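Local coordinates for protein aspartate aminotransferase, mitochondrial (Trypanosoma brucei brucei, PDB 4W5K) that binds pyridoxal 5'-phosphate and, like other aminotransferases of its family, probably transfers amino groups between L-aspartate and 2-oxoglutarate, at residues 322-327 against 385-390. The protein carries 1 engineered substitution. Residues are numbered along the deposited sequence; the frame is centred on the assembly and turned at random.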
loop_
_atom_site.group_PDB
_atom_site.type_symbol
_atom_site.label_atom_id
_atom_site.label_comp_id
_atom_site.label_asym_id
_atom_site.label_seq_id
_atom_site.Cartn_x
_atom_site.Cartn_y
_atom_site.Cartn_z
ATOM N N LYS A 322 -29.495 21.047 -0.329
ATOM C CA LYS A 322 -30.581 21.985 -0.039
ATOM C C LYS A 322 -31.263 22.444 -1.328
ATOM O O LYS A 322 -32.492 22.595 -1.390
ATOM C CB LYS A 322 -30.033 23.180 0.759
ATOM C CG LYS A 322 -31.030 24.300 1.063
ATOM C CD LYS A 322 -30.432 25.265 2.074
ATOM C CE LYS A 322 -31.412 26.362 2.466
ATOM N NZ LYS A 322 -30.930 27.693 2.005
ATOM N N ARG A 323 -30.453 22.673 -2.361
ATOM C CA ARG A 323 -30.966 23.098 -3.664
ATOM C C ARG A 323 -31.788 21.995 -4.336
ATOM O O ARG A 323 -32.828 22.286 -4.941
ATOM C CB ARG A 323 -29.807 23.519 -4.577
ATOM C CG ARG A 323 -30.228 23.889 -6.006
ATOM C CD ARG A 323 -30.584 25.348 -6.127
ATOM N NE ARG A 323 -30.989 25.704 -7.490
ATOM C CZ ARG A 323 -30.143 26.037 -8.463
ATOM N NH1 ARG A 323 -28.838 26.055 -8.232
ATOM N NH2 ARG A 323 -30.602 26.357 -9.670
ATOM N N LEU A 324 -31.330 20.743 -4.234
ATOM C CA LEU A 324 -32.108 19.605 -4.747
ATOM C C LEU A 324 -33.518 19.597 -4.139
ATOM O O LEU A 324 -34.544 19.481 -4.839
ATOM C CB LEU A 324 -31.410 18.280 -4.438
ATOM C CG LEU A 324 -32.030 17.010 -5.032
ATOM C CD1 LEU A 324 -32.061 17.121 -6.539
ATOM C CD2 LEU A 324 -31.230 15.769 -4.631
ATOM N N VAL A 325 -33.575 19.756 -2.825
ATOM C CA VAL A 325 -34.871 19.738 -2.149
ATOM C C VAL A 325 -35.762 20.914 -2.563
ATOM O O VAL A 325 -36.964 20.744 -2.819
ATOM C CB VAL A 325 -34.693 19.735 -0.629
ATOM C CG1 VAL A 325 -36.043 19.833 0.064
ATOM C CG2 VAL A 325 -33.949 18.462 -0.212
ATOM N N SER A 326 -35.175 22.100 -2.667
ATOM C CA SER A 326 -35.961 23.268 -3.039
ATOM C C SER A 326 -36.421 23.182 -4.497
ATOM O O SER A 326 -37.538 23.568 -4.811
ATOM C CB SER A 326 -35.167 24.552 -2.807
ATOM O OG SER A 326 -34.113 24.661 -3.737
ATOM N N GLU A 327 -35.575 22.660 -5.381
ATOM C CA GLU A 327 -35.961 22.508 -6.786
ATOM C C GLU A 327 -37.027 21.427 -6.940
ATOM O O GLU A 327 -37.885 21.527 -7.811
ATOM C CB GLU A 327 -34.759 22.163 -7.668
ATOM C CG GLU A 327 -33.733 23.281 -7.833
ATOM C CD GLU A 327 -34.250 24.489 -8.600
ATOM O OE1 GLU A 327 -35.127 24.347 -9.492
ATOM O OE2 GLU A 327 -33.769 25.600 -8.300
ATOM N N GLU A 385 -30.993 21.302 -11.728
ATOM C CA GLU A 385 -32.361 21.532 -12.161
ATOM C C GLU A 385 -32.887 20.346 -12.966
ATOM O O GLU A 385 -34.022 19.908 -12.761
ATOM C CB GLU A 385 -32.452 22.829 -12.958
ATOM C CG GLU A 385 -32.389 24.068 -12.064
ATOM C CD GLU A 385 -32.029 25.336 -12.817
ATOM O OE1 GLU A 385 -31.003 25.349 -13.533
ATOM O OE2 GLU A 385 -32.780 26.325 -12.688
ATOM N N TYR A 386 -32.048 19.816 -13.850
ATOM C CA TYR A 386 -32.395 18.679 -14.705
ATOM C C TYR A 386 -32.661 17.427 -13.867
ATOM O O TYR A 386 -33.635 16.698 -14.092
ATOM C CB TYR A 386 -31.272 18.420 -15.724
ATOM C CG TYR A 386 -31.425 17.148 -16.543
ATOM C CD1 TYR A 386 -32.342 17.077 -17.585
ATOM C CD2 TYR A 386 -30.645 16.026 -16.279
ATOM C CE1 TYR A 386 -32.481 15.922 -18.336
ATOM C CE2 TYR A 386 -30.784 14.864 -17.023
ATOM C CZ TYR A 386 -31.706 14.821 -18.053
ATOM O OH TYR A 386 -31.849 13.672 -18.806
ATOM N N VAL A 387 -31.784 17.182 -12.902
ATOM C CA VAL A 387 -31.899 16.003 -12.063
ATOM C C VAL A 387 -33.147 16.085 -11.192
ATOM O O VAL A 387 -33.845 15.088 -11.024
ATOM C CB VAL A 387 -30.663 15.821 -11.186
ATOM C CG1 VAL A 387 -30.914 14.755 -10.130
ATOM C CG2 VAL A 387 -29.466 15.440 -12.060
ATOM N N SER A 388 -33.425 17.266 -10.647
ATOM C CA SER A 388 -34.645 17.457 -9.851
ATOM C C SER A 388 -35.896 17.159 -10.671
ATOM O O SER A 388 -36.813 16.495 -10.182
ATOM C CB SER A 388 -34.727 18.880 -9.295
ATOM O OG SER A 388 -33.590 19.177 -8.503
ATOM N N GLN A 389 -35.935 17.642 -11.913
ATOM C CA GLN A 389 -37.120 17.433 -12.751
ATOM C C GLN A 389 -37.279 15.948 -13.015
ATOM O O GLN A 389 -38.383 15.413 -12.945
ATOM C CB GLN A 389 -37.024 18.195 -14.080
ATOM C CG GLN A 389 -38.275 18.056 -14.959
ATOM C CD GLN A 389 -39.506 18.732 -14.362
ATOM O OE1 GLN A 389 -39.513 19.943 -14.136
ATOM N NE2 GLN A 389 -40.551 17.947 -14.097
ATOM N N ALA A 390 -36.158 15.287 -13.297
ATOM C CA ALA A 390 -36.164 13.850 -13.551
ATOM C C ALA A 390 -36.653 13.062 -12.326
ATOM O O ALA A 390 -37.484 12.169 -12.451
ATOM C CB ALA A 390 -34.776 13.382 -13.972
#
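S388, E385 and E327 bury the most surface where helix 300-331 crosses the C-terminal helix 384-395, both packed in the small domain of the fold-type I aminotransferase architecture. The two short segments run at 50° to each other with their axes 9.2 Å apart at closest approach, and E327 and S388 mark the point where the backbones come nearest. S388 directs its CB at the other helix, and its small side chain fits between two neighbours: OG lies 3.3 Å from E327 CB and 3.2 Å from L324 CD1. Both partners are carbons, so these are van der Waals contacts; the hydroxyl itself bonds to the carbonyl O of V384 in its own helix, so a buried polar atom is satisfied without a bond across the interface.

At the more exposed margin, E327 is bent at chi2, and its OE2 receives R323 NE at 2.9 Å. That bond is almost straight (174°) and lies in the guanidinium plane, although it reaches OE2 from above the carboxylate plane. With NE so held, R323 extends NH2 towards E385, whose OE2 is 3.7 Å away, a long salt bridge in which the two planes are turned 61° apart. E385 also lays its CG 3.8 Å from E327 OE1. On the buried flank, L324 CD1 only just meets V387 CG1, but both side chains also touch L379.

No hydrogen bond joins the two segments, so this helix pair, remote from the cofactor, relies on van der Waals packing and a long charge contact; R323, placed between two carboxylates, probably offsets the repulsion expected from E327 OE1 and E385 OE2 at 4.4 Å.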